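Local structure of nudix hydrolase domain-containing protein (Thermotoga maritima, 3E57) at residues G105-R108 with E109-A113; I180-E183 with E184-K187. The protein is of unknown function but, as a putative Nudix hydrolase, probably hydrolyses a pyrophosphate bond in a substrate such as a nucleoside diphosphate derivative. All blocks are in the same frame, centred on the assembly; numbering follows the deposited sequence.

Interaction 1. Residues G105-R108 with E109-A113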
ATOM      1  N   GLY B 105      -6.131 -12.258  14.363  1.00 33.34           N
ATOM      2  CA  GLY B 105      -5.640 -13.515  14.903  1.00 33.90           C
ATOM      3  C   GLY B 105      -5.575 -14.567  13.827  1.00 34.40           C
ATOM      4  O   GLY B 105      -6.043 -14.352  12.723  1.00 34.71           O
ATOM      5  N   HIS B 106      -5.015 -15.720  14.164  1.00 35.13           N
ATOM      6  CA  HIS B 106      -4.901 -16.825  13.219  1.00 35.53           C
ATOM      7  C   HIS B 106      -6.210 -17.596  13.117  1.00 35.89           C
ATOM      8  O   HIS B 106      -7.021 -17.584  14.044  1.00 36.35           O
ATOM      9  CB  HIS B 106      -3.765 -17.753  13.640  1.00 35.78           C
ATOM     10  CG  HIS B 106      -2.413 -17.129  13.510  1.00 37.18           C
ATOM     11  ND1 HIS B 106      -1.876 -16.310  14.482  1.00 38.38           N
ATOM     12  CD2 HIS B 106      -1.496 -17.188  12.516  1.00 38.10           C
ATOM     13  CE1 HIS B 106      -0.681 -15.899  14.095  1.00 38.52           C
ATOM     14  NE2 HIS B 106      -0.424 -16.420  12.908  1.00 39.05           N
ATOM     15  N   VAL B 107      -6.422 -18.249  11.979  1.00 35.82           N
ATOM     16  CA  VAL B 107      -7.540 -19.173  11.839  1.00 36.01           C
ATOM     17  C   VAL B 107      -7.012 -20.563  12.190  1.00 36.13           C
ATOM     18  O   VAL B 107      -5.993 -20.988  11.657  1.00 35.55           O
ATOM     19  CB  VAL B 107      -8.125 -19.143  10.414  1.00 36.12           C
ATOM     20  CG1 VAL B 107      -9.215 -20.202  10.249  1.00 35.66           C
ATOM     21  CG2 VAL B 107      -8.661 -17.740  10.097  1.00 35.17           C
ATOM     22  N   ARG B 108      -7.703 -21.246  13.100  1.00 36.76           N
ATOM     23  CA  ARG B 108      -7.262 -22.551  13.595  1.00 37.36           C
ATOM     24  C   ARG B 108      -7.993 -23.666  12.872  1.00 37.39           C
ATOM     25  O   ARG B 108      -9.158 -23.525  12.502  1.00 37.29           O
ATOM     26  CB  ARG B 108      -7.529 -22.679  15.091  1.00 37.51           C
ATOM     27  CG  ARG B 108      -6.819 -21.648  15.952  1.00 38.41           C
ATOM     28  CD  ARG B 108      -7.361 -21.689  17.367  1.00 39.12           C
ATOM     29  NE  ARG B 108      -6.825 -20.623  18.210  1.00 40.59           N
ATOM     30  CZ  ARG B 108      -7.374 -20.213  19.355  1.00 42.33           C
ATOM     31  NH1 ARG B 108      -8.495 -20.762  19.818  1.00 42.90           N
ATOM     32  NH2 ARG B 108      -6.801 -19.229  20.042  1.00 43.92           N
ATOM     33  N   GLU B 109      -7.306 -24.788  12.698  1.00 37.66           N
ATOM     34  CA  GLU B 109      -7.879 -25.967  12.033  1.00 37.60           C
ATOM     35  C   GLU B 109      -9.213 -26.430  12.625  1.00 37.30           C
ATOM     36  O   GLU B 109     -10.083 -26.922  11.894  1.00 37.35           O
ATOM     37  CB  GLU B 109      -6.876 -27.120  12.070  1.00 37.59           C
ATOM     38  CG  GLU B 109      -7.234 -28.265  11.141  1.00 38.08           C
ATOM     39  CD  GLU B 109      -6.113 -29.270  11.006  1.00 38.47           C
ATOM     40  OE1 GLU B 109      -5.264 -29.344  11.920  1.00 38.11           O
ATOM     41  OE2 GLU B 109      -6.090 -29.985   9.981  1.00 39.82           O
ATOM     42  N   GLY B 110      -9.363 -26.273  13.938  1.00 37.05           N
ATOM     43  CA  GLY B 110     -10.582 -26.650  14.638  1.00 37.12           C
ATOM     44  C   GLY B 110     -11.726 -25.661  14.530  1.00 37.05           C
ATOM     45  O   GLY B 110     -12.793 -25.895  15.090  1.00 36.66           O
ATOM     46  N   ASP B 111     -11.518 -24.551  13.822  1.00 37.06           N
ATOM     47  CA  ASP B 111     -12.578 -23.563  13.640  1.00 37.17           C
ATOM     48  C   ASP B 111     -13.616 -24.017  12.625  1.00 37.22           C
ATOM     49  O   ASP B 111     -14.763 -23.576  12.687  1.00 37.42           O
ATOM     50  CB  ASP B 111     -12.003 -22.211  13.202  1.00 37.32           C
ATOM     51  CG  ASP B 111     -11.211 -21.527  14.297  1.00 37.44           C
ATOM     52  OD1 ASP B 111     -11.565 -21.670  15.488  1.00 37.58           O
ATOM     53  OD2 ASP B 111     -10.242 -20.817  13.953  1.00 39.37           O
ATOM     54  N   GLY B 112     -13.223 -24.875  11.684  1.00 37.11           N
ATOM     55  CA  GLY B 112     -14.173 -25.405  10.711  1.00 37.11           C
ATOM     56  C   GLY B 112     -13.672 -26.549   9.847  1.00 37.16           C
ATOM     57  O   GLY B 112     -12.477 -26.863   9.827  1.00 37.15           O
ATOM     58  N   ALA B 113     -14.613 -27.162   9.130  1.00 37.27           N
ATOM     59  CA  ALA B 113     -14.362 -28.359   8.317  1.00 37.16           C
ATOM     60  C   ALA B 113     -13.668 -28.047   6.988  1.00 37.31           C
ATOM     61  O   ALA B 113     -13.105 -28.946   6.347  1.00 37.48           O
ATOM     62  CB  ALA B 113     -15.674 -29.092   8.057  1.00 37.27           C
TER
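With its CG set opposite the carbonyl carbon and beside the backbone N (chi1 -69°), Asp111 swings its carboxylate back across the turn to the peptide N-H of Arg108. OD2 of Asp111 sits 2.7 Å from N of Arg108 in a fairly straight bond (157° at the hydrogen), though the N-H arrives from above the carboxylate plane, 42° out of it. A backbone bond runs the other way: N of Asp111 donates to O of Arg108 at 2.9 Å. Asp111 thus closes the type I beta turn Arg108-Asp111 with its backbone and braces it with its side chain. The same OD2 of Asp111 lies 3.5 Å from CB of Arg108 and 3.9 Å from CG1 of Val107. Arg108 runs extended from CG to NE, away from the turn; its NH1 stays 5.4 Å from OD1 of Asp111, and its guanidinium makes long, weak ion pairs with Glu129 and Glu16. OD1 of Asp111 pairs instead with Arg125 NE, while Arg125 NH2 bonds to O of His106; one guanidinium thus links the carboxylate to the chain leading into the turn. Glu109 reaches a salt bridge with Arg17. The turn probably opens the region where Nudix proteins have their signature loop and helix, consistent with its place between strand 103-104 and helix 115-130: Val107 packs on Ala118 and Phe119 of that helix, and backbone bonds from Val107 to Leu19 and from Glu109 to Arg17 lay the loop along strand 17-22.

Interaction 2. Residues I180-E183 with E184-K187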
ATOM      1  N   ILE B 180     -12.319   6.804  19.222  1.00 34.99           N
ATOM      2  CA  ILE B 180     -12.015   8.140  18.733  1.00 35.24           C
ATOM      3  C   ILE B 180     -12.912   8.495  17.568  1.00 35.18           C
ATOM      4  O   ILE B 180     -13.309   7.632  16.792  1.00 35.31           O
ATOM      5  CB  ILE B 180     -10.524   8.294  18.332  1.00 35.05           C
ATOM      6  CG1 ILE B 180     -10.195   7.481  17.080  1.00 35.39           C
ATOM      7  CG2 ILE B 180      -9.609   7.889  19.503  1.00 34.74           C
ATOM      8  CD1 ILE B 180      -8.790   7.724  16.569  1.00 35.21           C
ATOM      9  N   LYS B 181     -13.227   9.774  17.452  1.00 35.50           N
ATOM     10  CA  LYS B 181     -13.978  10.274  16.313  1.00 35.61           C
ATOM     11  C   LYS B 181     -13.140  10.090  15.051  1.00 35.32           C
ATOM     12  O   LYS B 181     -11.906  10.163  15.091  1.00 34.59           O
ATOM     13  CB  LYS B 181     -14.344  11.744  16.528  1.00 35.56           C
ATOM     14  CG  LYS B 181     -15.397  11.919  17.617  1.00 37.49           C
ATOM     15  CD  LYS B 181     -15.811  13.363  17.834  1.00 37.93           C
ATOM     16  CE  LYS B 181     -14.814  14.119  18.710  1.00 40.03           C
ATOM     17  NZ  LYS B 181     -15.402  15.416  19.190  1.00 40.56           N
ATOM     18  N   LEU B 182     -13.810   9.833  13.934  1.00 35.11           N
ATOM     19  CA  LEU B 182     -13.129   9.598  12.670  1.00 34.82           C
ATOM     20  C   LEU B 182     -12.269  10.799  12.273  1.00 34.21           C
ATOM     21  O   LEU B 182     -11.201  10.619  11.698  1.00 33.63           O
ATOM     22  CB  LEU B 182     -14.140   9.277  11.561  1.00 35.46           C
ATOM     23  CG  LEU B 182     -13.775   8.223  10.519  1.00 36.04           C
ATOM     24  CD1 LEU B 182     -13.308   6.919  11.146  1.00 37.20           C
ATOM     25  CD2 LEU B 182     -14.994   7.963   9.636  1.00 36.63           C
ATOM     26  N   GLU B 183     -12.708  12.014  12.605  1.00 33.41           N
ATOM     27  CA  GLU B 183     -11.910  13.218  12.291  1.00 33.25           C
ATOM     28  C   GLU B 183     -10.658  13.370  13.174  1.00 32.66           C
ATOM     29  O   GLU B 183      -9.859  14.305  12.973  1.00 32.63           O
ATOM     30  CB  GLU B 183     -12.763  14.497  12.327  1.00 33.90           C
ATOM     31  CG  GLU B 183     -13.148  15.011  13.711  1.00 34.85           C
ATOM     32  CD  GLU B 183     -14.565  14.653  14.118  1.00 37.16           C
ATOM     33  OE1 GLU B 183     -15.127  13.669  13.578  1.00 38.97           O
ATOM     34  OE2 GLU B 183     -15.109  15.362  14.993  1.00 37.14           O
ATOM     35  N   GLU B 184     -10.496  12.464  14.145  1.00 31.12           N
ATOM     36  CA  GLU B 184      -9.264  12.348  14.922  1.00 31.00           C
ATOM     37  C   GLU B 184      -8.378  11.198  14.448  1.00 29.55           C
ATOM     38  O   GLU B 184      -7.246  11.058  14.915  1.00 28.61           O
ATOM     39  CB  GLU B 184      -9.581  12.134  16.405  1.00 31.30           C
ATOM     40  CG  GLU B 184     -10.314  13.287  17.083  1.00 33.47           C
ATOM     41  CD  GLU B 184     -10.328  13.165  18.613  1.00 34.65           C
ATOM     42  OE1 GLU B 184     -11.010  13.984  19.270  1.00 41.76           O
ATOM     43  OE2 GLU B 184      -9.668  12.248  19.171  1.00 41.89           O
ATOM     44  N   LEU B 185      -8.874  10.365  13.536  1.00 28.41           N
ATOM     45  CA  LEU B 185      -8.125   9.188  13.137  1.00 28.39           C
ATOM     46  C   LEU B 185      -6.858   9.554  12.343  1.00 27.96           C
ATOM     47  O   LEU B 185      -5.846   8.878  12.454  1.00 27.47           O
ATOM     48  CB  LEU B 185      -9.005   8.219  12.345  1.00 28.71           C
ATOM     49  CG  LEU B 185      -8.314   6.938  11.871  1.00 28.24           C
ATOM     50  CD1 LEU B 185      -7.638   6.184  13.021  1.00 26.91           C
ATOM     51  CD2 LEU B 185      -9.315   6.073  11.128  1.00 27.93           C
ATOM     52  N   GLU B 186      -6.904  10.622  11.553  1.00 27.94           N
ATOM     53  CA  GLU B 186      -5.713  11.046  10.804  1.00 27.92           C
ATOM     54  C   GLU B 186      -4.520  11.315  11.745  1.00 27.27           C
ATOM     55  O   GLU B 186      -3.395  10.888  11.467  1.00 26.82           O
ATOM     56  CB  GLU B 186      -6.034  12.282   9.970  1.00 28.18           C
ATOM     57  CG  GLU B 186      -4.865  12.863   9.181  1.00 29.78           C
ATOM     58  CD  GLU B 186      -5.293  14.061   8.344  1.00 31.66           C
ATOM     59  OE1 GLU B 186      -5.865  13.836   7.260  1.00 38.28           O
ATOM     60  OE2 GLU B 186      -5.067  15.217   8.766  1.00 37.90           O
ATOM     61  N   LYS B 187      -4.774  12.012  12.848  1.00 26.87           N
ATOM     62  CA  LYS B 187      -3.762  12.245  13.895  1.00 26.90           C
ATOM     63  C   LYS B 187      -3.139  10.935  14.394  1.00 25.70           C
ATOM     64  O   LYS B 187      -1.920  10.767  14.409  1.00 24.61           O
ATOM     65  CB  LYS B 187      -4.425  12.978  15.068  1.00 26.88           C
ATOM     66  CG  LYS B 187      -3.564  13.132  16.272  1.00 27.82           C
ATOM     67  CD  LYS B 187      -4.252  13.909  17.384  1.00 28.29           C
ATOM     68  CE  LYS B 187      -5.251  13.053  18.135  1.00 29.79           C
ATOM     69  NZ  LYS B 187      -5.832  13.776  19.286  1.00 29.20           N
TER
HETATM   70  O   HOH W   1      -9.108  12.207  10.582  1.00 25.91           O
HETATM   71  O   HOH W   2      -7.041  13.813  13.029  1.00 26.17           O
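Glu184 folds back over the end of the strand, its backbone N bonded to O of Lys181 at 2.9 Å and its CB resting 3.3 Å from that same oxygen. Beyond CG the chain is extended. With CG beside the backbone N (chi1 -63°), the carboxylate is carried back across Lys181, where OE1 of Glu184 lies 3.8 Å from CE of Lys181, while its other oxygen comes up to CB of Ile180. The ammonium is near but does not touch: NZ of Lys181 stops 4.6 Å from OE1 of Glu184, a loose electrostatic pairing at most. With an alanine here, the Lys181 ammonium would probably lose one of two carboxylates close to it, the other being that of Glu183, and CB of Ile180 and CE of Lys181 would probably be uncovered. Leu185 comes next, and its N donates to O of Leu182 at 3.0 Å. CG anti to the backbone N (chi1 180°) aims the branch point, and from there the two methyls go to different neighbours: CD1 of Leu185 meets CD1 of Ile180 at 4.0 Å, and CD2 of Leu185 touches CD1 of Leu182 at 4.1 Å, the two leucines lying side by side. Ala200 and Leu204 of helix 194-206 also pack on Leu185. At Glu186 and Lys187 the direct bonds give way to water. One water joins O of Leu182 to N of Glu186, and a second joins O of Glu183 to N of Lys187, each standing in for an i to i+4 helical bond. Two successive i to i+3 turns, then water-bridged steps, make a tight strand-to-helix connection, here taking strand 176-181 of the Nudix-type sheet directly into helix 185-189.

Overall arrangement
From the N terminus the chain first lays down strand 17-22, beside which the loop of interaction 1 later comes to rest. That contact closes a short turn after strand 103-104, just ahead of helix 115-130, the helix that in Nudix proteins carries much of the family's signature sequence. The chain then runs through strands 131-145, 155-163 and 165-169 before strand 176-181 ends in interaction 2, which turns it into helix 185-189 near helix 194-206. The two contacts are strictly in series, neither nested nor crossing. The centres of interaction 1 and interaction 2 are about 33 Å apart, on opposite sides of the chain's centre, and the two do not touch.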